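Local coordinates for protein agrin (Gallus gallus, PDB 1PZ7) that binds calcium through a laminin G domain and belongs to the basal lamina, its function being modulated by alternative splicing and calcium, at residues Ala60-Ser68 against Leu164-Phe172; Gly69-Ile78 against Ala141-Ala149. All blocks are in the same frame, centred on the assembly; numbering follows the deposited sequence.

Contact 1: residues Ala60-Ser68 against Leu164-Phe172; sequences ATQGLILWS and LPKAYSTGF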
loop_
_atom_site.group_PDB
_atom_site.type_symbol
_atom_site.label_atom_id
_atom_site.label_comp_id
_atom_site.label_asym_id
_atom_site.label_seq_id
_atom_site.Cartn_x
_atom_site.Cartn_y
_atom_site.Cartn_z
ATOM N N ALA A 60 -2.855 -15.088 3.858
ATOM C CA ALA A 60 -4.093 -14.328 3.915
ATOM C C ALA A 60 -4.818 -14.243 2.583
ATOM O O ALA A 60 -4.191 -14.069 1.540
ATOM C CB ALA A 60 -3.811 -12.915 4.440
ATOM N N THR A 61 -6.145 -14.359 2.635
ATOM C CA THR A 61 -6.977 -14.167 1.453
ATOM C C THR A 61 -7.655 -12.797 1.507
ATOM O O THR A 61 -8.295 -12.385 0.542
ATOM C CB THR A 61 -8.042 -15.265 1.318
ATOM O OG1 THR A 61 -8.804 -15.359 2.528
ATOM C CG2 THR A 61 -7.398 -16.635 1.122
ATOM N N GLN A 62 -7.539 -12.113 2.646
ATOM C CA GLN A 62 -8.082 -10.764 2.812
ATOM C C GLN A 62 -7.128 -9.970 3.694
ATOM O O GLN A 62 -6.688 -10.460 4.724
ATOM C CB GLN A 62 -9.455 -10.782 3.494
ATOM C CG GLN A 62 -10.416 -11.875 3.031
ATOM C CD GLN A 62 -11.099 -11.592 1.703
ATOM O OE1 GLN A 62 -11.859 -12.429 1.206
ATOM N NE2 GLN A 62 -10.838 -10.429 1.129
ATOM N N GLY A 63 -6.800 -8.747 3.301
ATOM C CA GLY A 63 -5.942 -7.931 4.136
ATOM C C GLY A 63 -5.446 -6.668 3.479
ATOM O O GLY A 63 -5.147 -6.655 2.293
ATOM N N LEU A 64 -5.356 -5.602 4.265
ATOM C CA LEU A 64 -4.833 -4.337 3.779
ATOM C C LEU A 64 -3.309 -4.361 3.840
ATOM O O LEU A 64 -2.724 -4.563 4.903
ATOM C CB LEU A 64 -5.385 -3.184 4.615
ATOM C CG LEU A 64 -4.925 -1.779 4.223
ATOM C CD1 LEU A 64 -5.306 -1.451 2.781
ATOM C CD2 LEU A 64 -5.534 -0.772 5.163
ATOM N N ILE A 65 -2.673 -4.165 2.693
ATOM C CA ILE A 65 -1.216 -4.152 2.623
ATOM C C ILE A 65 -0.667 -2.753 2.869
ATOM O O ILE A 65 0.213 -2.557 3.704
ATOM C CB ILE A 65 -0.719 -4.659 1.251
ATOM C CG1 ILE A 65 -1.150 -6.112 1.027
ATOM C CG2 ILE A 65 0.806 -4.522 1.159
ATOM C CD1 ILE A 65 -1.000 -6.586 -0.408
ATOM N N LEU A 66 -1.202 -1.781 2.144
ATOM C CA LEU A 66 -0.674 -0.435 2.199
ATOM C C LEU A 66 -1.782 0.561 1.885
ATOM O O LEU A 66 -2.633 0.306 1.032
ATOM C CB LEU A 66 0.490 -0.355 1.201
ATOM C CG LEU A 66 1.137 0.937 0.731
ATOM C CD1 LEU A 66 2.493 0.582 0.144
ATOM C CD2 LEU A 66 0.283 1.641 -0.304
ATOM N N TRP A 67 -1.780 1.687 2.588
ATOM C CA TRP A 67 -2.732 2.764 2.340
ATOM C C TRP A 67 -1.957 4.070 2.346
ATOM O O TRP A 67 -1.317 4.408 3.333
ATOM C CB TRP A 67 -3.830 2.809 3.404
ATOM C CG TRP A 67 -4.905 3.843 3.128
ATOM C CD1 TRP A 67 -4.813 5.203 3.277
ATOM C CD2 TRP A 67 -6.229 3.589 2.651
ATOM N NE1 TRP A 67 -5.999 5.800 2.923
ATOM C CE2 TRP A 67 -6.886 4.831 2.537
ATOM C CE3 TRP A 67 -6.932 2.430 2.310
ATOM C CZ2 TRP A 67 -8.200 4.942 2.094
ATOM C CZ3 TRP A 67 -8.238 2.545 1.874
ATOM C CH2 TRP A 67 -8.858 3.791 1.775
ATOM N N SER A 68 -1.999 4.784 1.231
ATOM C CA SER A 68 -1.340 6.076 1.118
ATOM C C SER A 68 -2.418 7.136 0.954
ATOM O O SER A 68 -3.196 7.099 0.001
ATOM C CB SER A 68 -0.382 6.086 -0.071
ATOM O OG SER A 68 0.188 7.372 -0.254
ATOM N N LEU A 164 -15.677 0.237 1.240
ATOM C CA LEU A 164 -14.833 -0.701 0.502
ATOM C C LEU A 164 -15.028 -2.159 0.910
ATOM O O LEU A 164 -15.640 -2.453 1.931
ATOM C CB LEU A 164 -13.367 -0.328 0.728
ATOM C CG LEU A 164 -12.974 1.099 0.355
ATOM C CD1 LEU A 164 -11.572 1.389 0.832
ATOM C CD2 LEU A 164 -13.070 1.306 -1.131
ATOM N N PRO A 165 -14.499 -3.078 0.103
ATOM C CA PRO A 165 -14.503 -4.493 0.476
ATOM C C PRO A 165 -13.901 -4.689 1.871
ATOM O O PRO A 165 -13.017 -3.934 2.279
ATOM C CB PRO A 165 -13.629 -5.140 -0.601
ATOM C CG PRO A 165 -13.780 -4.256 -1.779
ATOM C CD PRO A 165 -13.890 -2.864 -1.219
ATOM N N LYS A 166 -14.375 -5.704 2.580
ATOM C CA LYS A 166 -13.945 -5.963 3.953
ATOM C C LYS A 166 -12.434 -6.059 4.117
ATOM O O LYS A 166 -11.905 -5.753 5.182
ATOM C CB LYS A 166 -14.613 -7.234 4.490
ATOM C CG LYS A 166 -15.928 -6.983 5.182
ATOM C CD LYS A 166 -15.740 -6.143 6.436
ATOM C CE LYS A 166 -17.050 -5.858 7.123
ATOM N NZ LYS A 166 -16.862 -4.970 8.307
ATOM N N ALA A 167 -11.741 -6.479 3.068
ATOM C CA ALA A 167 -10.288 -6.617 3.132
ATOM C C ALA A 167 -9.604 -5.333 3.584
ATOM O O ALA A 167 -8.579 -5.367 4.268
ATOM C CB ALA A 167 -9.748 -7.035 1.774
ATOM N N TYR A 168 -10.166 -4.193 3.206
ATOM C CA TYR A 168 -9.563 -2.907 3.546
ATOM C C TYR A 168 -9.643 -2.574 5.044
ATOM O O TYR A 168 -8.900 -1.710 5.520
ATOM C CB TYR A 168 -10.168 -1.804 2.679
ATOM C CG TYR A 168 -9.771 -1.976 1.235
ATOM C CD1 TYR A 168 -10.489 -2.819 0.395
ATOM C CD2 TYR A 168 -8.653 -1.340 0.722
ATOM C CE1 TYR A 168 -10.115 -2.999 -0.920
ATOM C CE2 TYR A 168 -8.269 -1.514 -0.586
ATOM C CZ TYR A 168 -9.004 -2.348 -1.412
ATOM O OH TYR A 168 -8.618 -2.526 -2.718
ATOM N N SER A 169 -10.504 -3.273 5.781
ATOM C CA SER A 169 -10.628 -3.076 7.229
ATOM C C SER A 169 -9.999 -4.242 7.977
ATOM O O SER A 169 -10.144 -4.370 9.191
ATOM C CB SER A 169 -12.098 -2.963 7.634
ATOM O OG SER A 169 -12.746 -1.922 6.926
ATOM N N THR A 170 -9.303 -5.094 7.235
ATOM C CA THR A 170 -8.692 -6.287 7.781
ATOM C C THR A 170 -7.185 -6.122 7.864
ATOM O O THR A 170 -6.532 -5.878 6.864
ATOM C CB THR A 170 -9.021 -7.479 6.869
ATOM O OG1 THR A 170 -10.446 -7.616 6.745
ATOM C CG2 THR A 170 -8.549 -8.788 7.486
ATOM N N GLY A 171 -6.630 -6.262 9.059
ATOM C CA GLY A 171 -5.195 -6.156 9.230
ATOM C C GLY A 171 -4.473 -7.265 8.494
ATOM O O GLY A 171 -4.913 -8.409 8.496
ATOM N N PHE A 172 -3.366 -6.918 7.849
ATOM C CA PHE A 172 -2.563 -7.887 7.127
ATOM C C PHE A 172 -1.906 -8.861 8.092
ATOM O O PHE A 172 -1.376 -8.459 9.125
ATOM C CB PHE A 172 -1.472 -7.169 6.338
ATOM C CG PHE A 172 -0.514 -8.089 5.645
ATOM C CD1 PHE A 172 0.812 -8.131 6.021
ATOM C CD2 PHE A 172 -0.930 -8.896 4.602
ATOM C CE1 PHE A 172 1.709 -8.969 5.379
ATOM C CE2 PHE A 172 -0.041 -9.739 3.957
ATOM C CZ PHE A 172 1.283 -9.772 4.349
HETATM O O HOH W 1 -4.749 -10.497 6.632
#

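Contact 2: residues Gly69-Ile78 against Ala141-Ala149; sequences GKGLERSDYI and ATQLDTDGA. With CA (calcium ion), chain C.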
loop_
_atom_site.group_PDB
_atom_site.type_symbol
_atom_site.label_atom_id
_atom_site.label_comp_id
_atom_site.label_asym_id
_atom_site.label_seq_id
_atom_site.Cartn_x
_atom_site.Cartn_y
_atom_site.Cartn_z
ATOM N N GLY A 69 -2.478 8.069 1.893
ATOM C CA GLY A 69 -3.456 9.139 1.851
ATOM C C GLY A 69 -3.678 9.690 3.241
ATOM O O GLY A 69 -3.240 9.085 4.220
ATOM N N LYS A 70 -4.364 10.827 3.330
ATOM C CA LYS A 70 -4.608 11.489 4.612
ATOM C C LYS A 70 -5.480 10.668 5.568
ATOM O O LYS A 70 -5.398 10.834 6.779
ATOM C CB LYS A 70 -5.229 12.869 4.383
ATOM C CG LYS A 70 -5.310 13.733 5.625
ATOM C CD LYS A 70 -5.445 15.199 5.254
ATOM C CE LYS A 70 -5.518 16.094 6.474
ATOM N NZ LYS A 70 -5.557 17.535 6.097
ATOM N N GLY A 71 -6.323 9.792 5.028
ATOM C CA GLY A 71 -7.132 8.921 5.866
ATOM C C GLY A 71 -8.417 9.525 6.404
ATOM O O GLY A 71 -9.006 9.002 7.352
ATOM N N LEU A 72 -8.859 10.629 5.819
ATOM C CA LEU A 72 -10.136 11.208 6.204
ATOM C C LEU A 72 -11.195 10.713 5.227
ATOM O O LEU A 72 -10.868 10.260 4.138
ATOM C CB LEU A 72 -10.061 12.733 6.211
ATOM C CG LEU A 72 -9.051 13.303 7.208
ATOM C CD1 LEU A 72 -8.940 14.806 7.044
ATOM C CD2 LEU A 72 -9.453 12.946 8.632
ATOM N N GLU A 73 -12.462 10.788 5.618
ATOM C CA GLU A 73 -13.539 10.299 4.753
ATOM C C GLU A 73 -13.533 10.935 3.364
ATOM O O GLU A 73 -13.814 10.268 2.369
ATOM C CB GLU A 73 -14.899 10.500 5.416
ATOM C CG GLU A 73 -15.183 9.467 6.492
ATOM C CD GLU A 73 -16.550 9.620 7.120
ATOM O OE1 GLU A 73 -17.503 10.032 6.418
ATOM O OE2 GLU A 73 -16.675 9.318 8.322
ATOM N N ARG A 74 -13.177 12.212 3.288
ATOM C CA ARG A 74 -13.163 12.913 2.009
ATOM C C ARG A 74 -11.882 12.705 1.216
ATOM O O ARG A 74 -11.812 13.070 0.048
ATOM C CB ARG A 74 -13.314 14.412 2.238
ATOM C CG ARG A 74 -12.090 15.063 2.874
ATOM C CD ARG A 74 -12.211 16.567 3.040
ATOM N NE ARG A 74 -11.019 17.157 3.646
ATOM C CZ ARG A 74 -10.747 17.145 4.944
ATOM N NH1 ARG A 74 -11.579 16.574 5.801
ATOM N NH2 ARG A 74 -9.635 17.719 5.389
ATOM N N SER A 75 -10.881 12.102 1.844
ATOM C CA SER A 75 -9.543 12.049 1.265
ATOM C C SER A 75 -9.327 11.152 0.060
ATOM O O SER A 75 -9.936 10.089 -0.067
ATOM C CB SER A 75 -8.546 11.622 2.344
ATOM O OG SER A 75 -8.524 12.542 3.416
ATOM N N ASP A 76 -8.436 11.603 -0.818
ATOM C CA ASP A 76 -7.940 10.788 -1.910
ATOM C C ASP A 76 -7.154 9.658 -1.277
ATOM O O ASP A 76 -6.716 9.761 -0.133
ATOM C CB ASP A 76 -6.968 11.571 -2.790
ATOM C CG ASP A 76 -7.636 12.640 -3.613
ATOM O OD1 ASP A 76 -6.894 13.380 -4.297
ATOM O OD2 ASP A 76 -8.871 12.812 -3.656
ATOM N N TYR A 77 -6.935 8.591 -2.027
ATOM C CA TYR A 77 -6.136 7.490 -1.525
ATOM C C TYR A 77 -5.666 6.608 -2.654
ATOM O O TYR A 77 -6.240 6.611 -3.734
ATOM C CB TYR A 77 -6.950 6.634 -0.546
ATOM C CG TYR A 77 -8.203 6.065 -1.166
ATOM C CD1 TYR A 77 -8.191 4.819 -1.787
ATOM C CD2 TYR A 77 -9.384 6.780 -1.159
ATOM C CE1 TYR A 77 -9.330 4.305 -2.374
ATOM C CE2 TYR A 77 -10.525 6.277 -1.738
ATOM C CZ TYR A 77 -10.491 5.042 -2.345
ATOM O OH TYR A 77 -11.642 4.554 -2.925
ATOM N N ILE A 78 -4.595 5.879 -2.387
ATOM C CA ILE A 78 -4.150 4.799 -3.246
ATOM C C ILE A 78 -3.772 3.700 -2.264
ATOM O O ILE A 78 -3.101 3.951 -1.257
ATOM C CB ILE A 78 -2.999 5.204 -4.201
ATOM C CG1 ILE A 78 -2.634 4.039 -5.123
ATOM C CG2 ILE A 78 -1.773 5.669 -3.442
ATOM C CD1 ILE A 78 -1.849 4.477 -6.338
ATOM N N ALA A 141 -9.911 14.168 -12.324
ATOM C CA ALA A 141 -8.770 14.316 -11.423
ATOM C C ALA A 141 -7.590 13.431 -11.833
ATOM O O ALA A 141 -7.777 12.291 -12.261
ATOM C CB ALA A 141 -9.194 14.004 -9.994
ATOM N N THR A 142 -6.378 13.967 -11.687
ATOM C CA THR A 142 -5.153 13.262 -12.060
ATOM C C THR A 142 -4.134 13.254 -10.943
ATOM O O THR A 142 -3.099 12.606 -11.055
ATOM C CB THR A 142 -4.475 13.937 -13.262
ATOM O OG1 THR A 142 -3.967 15.224 -12.880
ATOM C CG2 THR A 142 -5.466 14.223 -14.366
ATOM N N GLN A 143 -4.416 13.998 -9.881
ATOM C CA GLN A 143 -3.466 14.159 -8.792
ATOM C C GLN A 143 -4.010 13.599 -7.490
ATOM O O GLN A 143 -5.201 13.705 -7.205
ATOM C CB GLN A 143 -3.130 15.643 -8.626
ATOM C CG GLN A 143 -2.452 16.243 -9.858
ATOM C CD GLN A 143 -2.679 17.735 -10.013
ATOM O OE1 GLN A 143 -3.282 18.376 -9.153
ATOM N NE2 GLN A 143 -2.190 18.292 -11.115
ATOM N N LEU A 144 -3.130 12.988 -6.710
ATOM C CA LEU A 144 -3.505 12.455 -5.416
ATOM C C LEU A 144 -3.148 13.500 -4.376
ATOM O O LEU A 144 -1.974 13.769 -4.131
ATOM C CB LEU A 144 -2.790 11.134 -5.149
ATOM C CG LEU A 144 -3.509 10.239 -4.138
ATOM C CD1 LEU A 144 -3.060 8.791 -4.285
ATOM C CD2 LEU A 144 -3.307 10.736 -2.715
ATOM N N ASP A 145 -4.173 14.111 -3.801
ATOM C CA ASP A 145 -3.988 15.144 -2.797
ATOM C C ASP A 145 -3.824 14.496 -1.437
ATOM O O ASP A 145 -4.742 13.861 -0.924
ATOM C CB ASP A 145 -5.171 16.102 -2.809
ATOM C CG ASP A 145 -5.372 16.740 -4.155
ATOM O OD1 ASP A 145 -4.434 17.402 -4.643
ATOM O OD2 ASP A 145 -6.425 16.606 -4.811
ATOM N N THR A 146 -2.640 14.650 -0.858
ATOM C CA THR A 146 -2.317 13.978 0.392
ATOM C C THR A 146 -1.331 14.758 1.250
ATOM O O THR A 146 -0.638 15.655 0.768
ATOM C CB THR A 146 -1.727 12.582 0.088
ATOM O OG1 THR A 146 -1.345 11.938 1.310
ATOM C CG2 THR A 146 -0.422 12.690 -0.700
ATOM N N ASP A 147 -1.284 14.399 2.528
ATOM C CA ASP A 147 -0.343 14.987 3.469
ATOM C C ASP A 147 0.960 14.195 3.459
ATOM O O ASP A 147 1.942 14.597 4.080
ATOM C CB ASP A 147 -0.942 15.015 4.881
ATOM C CG ASP A 147 -1.263 13.626 5.420
ATOM O OD1 ASP A 147 -1.537 13.516 6.639
ATOM O OD2 ASP A 147 -1.279 12.595 4.709
ATOM N N GLY A 148 0.967 13.067 2.753
ATOM C CA GLY A 148 2.138 12.216 2.677
ATOM C C GLY A 148 2.090 11.016 3.609
ATOM O O GLY A 148 3.040 10.233 3.661
ATOM N N ALA A 149 0.989 10.854 4.337
ATOM C CA ALA A 149 0.858 9.739 5.271
ATOM C C ALA A 149 0.816 8.408 4.530
ATOM O O ALA A 149 0.205 8.293 3.466
ATOM C CB ALA A 149 -0.390 9.895 6.121
HETATM CA CA CA C . -7.060 14.694 -6.211
HETATM O O HOH W 2 -5.205 11.851 0.848
HETATM O O HOH W 3 -2.858 11.575 7.998
HETATM O O HOH W 4 -7.468 14.294 -0.530
HETATM O O HOH W 5 -9.362 15.281 -4.742
HETATM O O HOH W 6 -7.319 16.477 -7.790
#

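Contact 1: residues Ala60-Ser68 against Leu164-Phe172
Leu-64 is held by its backbone and by its side chain against the 164-172 loop, a worked example of how a connection without regular strand structure can be fastened across the outside of a beta sheet. Its amide nitrogen N donates to Thr-170 O at 2.9 Å, a nearly straight bond (169° at the hydrogen). Its side chain, with CG anti to the backbone N (chi1 -180°), reaches over the short 3-10 segment 166-169, where CD1 lies 3.9 Å from Tyr-168 CD2 and CD2 sits 3.5 Å from Tyr-168 O. The tyrosine crosses it at about a right angle. Farther along the strand Leu-164 CD1 meets the edge of the Trp-67 ring, in its plane, 3.7 Å from CZ3. Packing is also close at Gly-63, whose CA makes a CH···O contact with Thr-170 O (3.5 Å), and at Phe-172, whose CB lies 3.2 Å from Leu-64 O.

The other end is looser and wetter. Around Gln-62 a water bridges the two backbones, donating to Gln-62 O and to Gly-171 O. Thr-170, at this margin, is tied back into its own loop: OG1 donates to Lys-166 O at 2.8 Å from above the carbonyl plane, while Ser-169 N reaches the same oxygen from the opposite face.

Strand 63-68 runs between strands 77-83 and 149-152 in the six-stranded sheet of this laminin G sandwich. Tyr-168 lies over Ala-81 and Met-90, its OH hydrogen-bonded to Gln-88 OE1 of strand 86-92, and Phe-172 leans on Thr-58 of strand 45-58.

Contact 2: residues Gly69-Ile78 against Ala141-Ala149
Gly-69 and Ala-149 join the two backbones at one end, Gly-69 N donating to Ala-149 O at 3.1 Å with the donor tilted 28° from the carbonyl plane. At the other end the bond is to a side chain: Asp-145 N donates to Asp-76 OD1 at 2.9 Å, almost straight (172°), on the anti side and 21° out of the carboxylate plane. Between these bonds one water links Lys-70 N, Asp-76 O and Asp-145 O.

The same Asp-76 OD1 binds the calcium ion at 2.3 Å, which illustrates how a calcium site at the edge of the laminin G sandwich is assembled from segments far apart in the chain. Gln-143 O, Asp-145 OD2 and two waters also bind, and Leu-93 O completes the protein ligands. The amide of Asp-145 thus helps fix the rotation of the Asp-76 carboxylate, and the metal probably offsets the repulsion between Asp-76 OD1 and Asp-145 OD2, 3.3 Å apart.

Behind the site Leu-144 CD1 presses on Ile-78 CG2 at 3.5 Å, tight for two carbons, while CD2 rests on Asp-76 CB. Asp-147 OD2 accepts from Ala-149 N in an Asx turn and lies 3.5 Å from Lys-70 CA.

The first segments of contacts 1 and 2 are consecutive in the chain; the contact centres are about 17 Å apart, with contact 2 nested inside the loop that contact 1 closes. Strand 63-68 leaves contact 1 and passes into the loop that begins at Gly-69 and holds the type I turn Leu-72 to Ser-75, returning as strand 77-83, its neighbour in the sheet. Where the two meet, Ser-68 N and Ile-78 O are 2.8 Å apart, a probable hydrogen bond, and Trp-67 CZ2 packs 3.4 Å from Tyr-77 CB, the two rings also being stacked. Calcium belongs to contact 2 alone; the Trp-67 side chain stands about 13 Å from it, and contact 1 does not touch the metal.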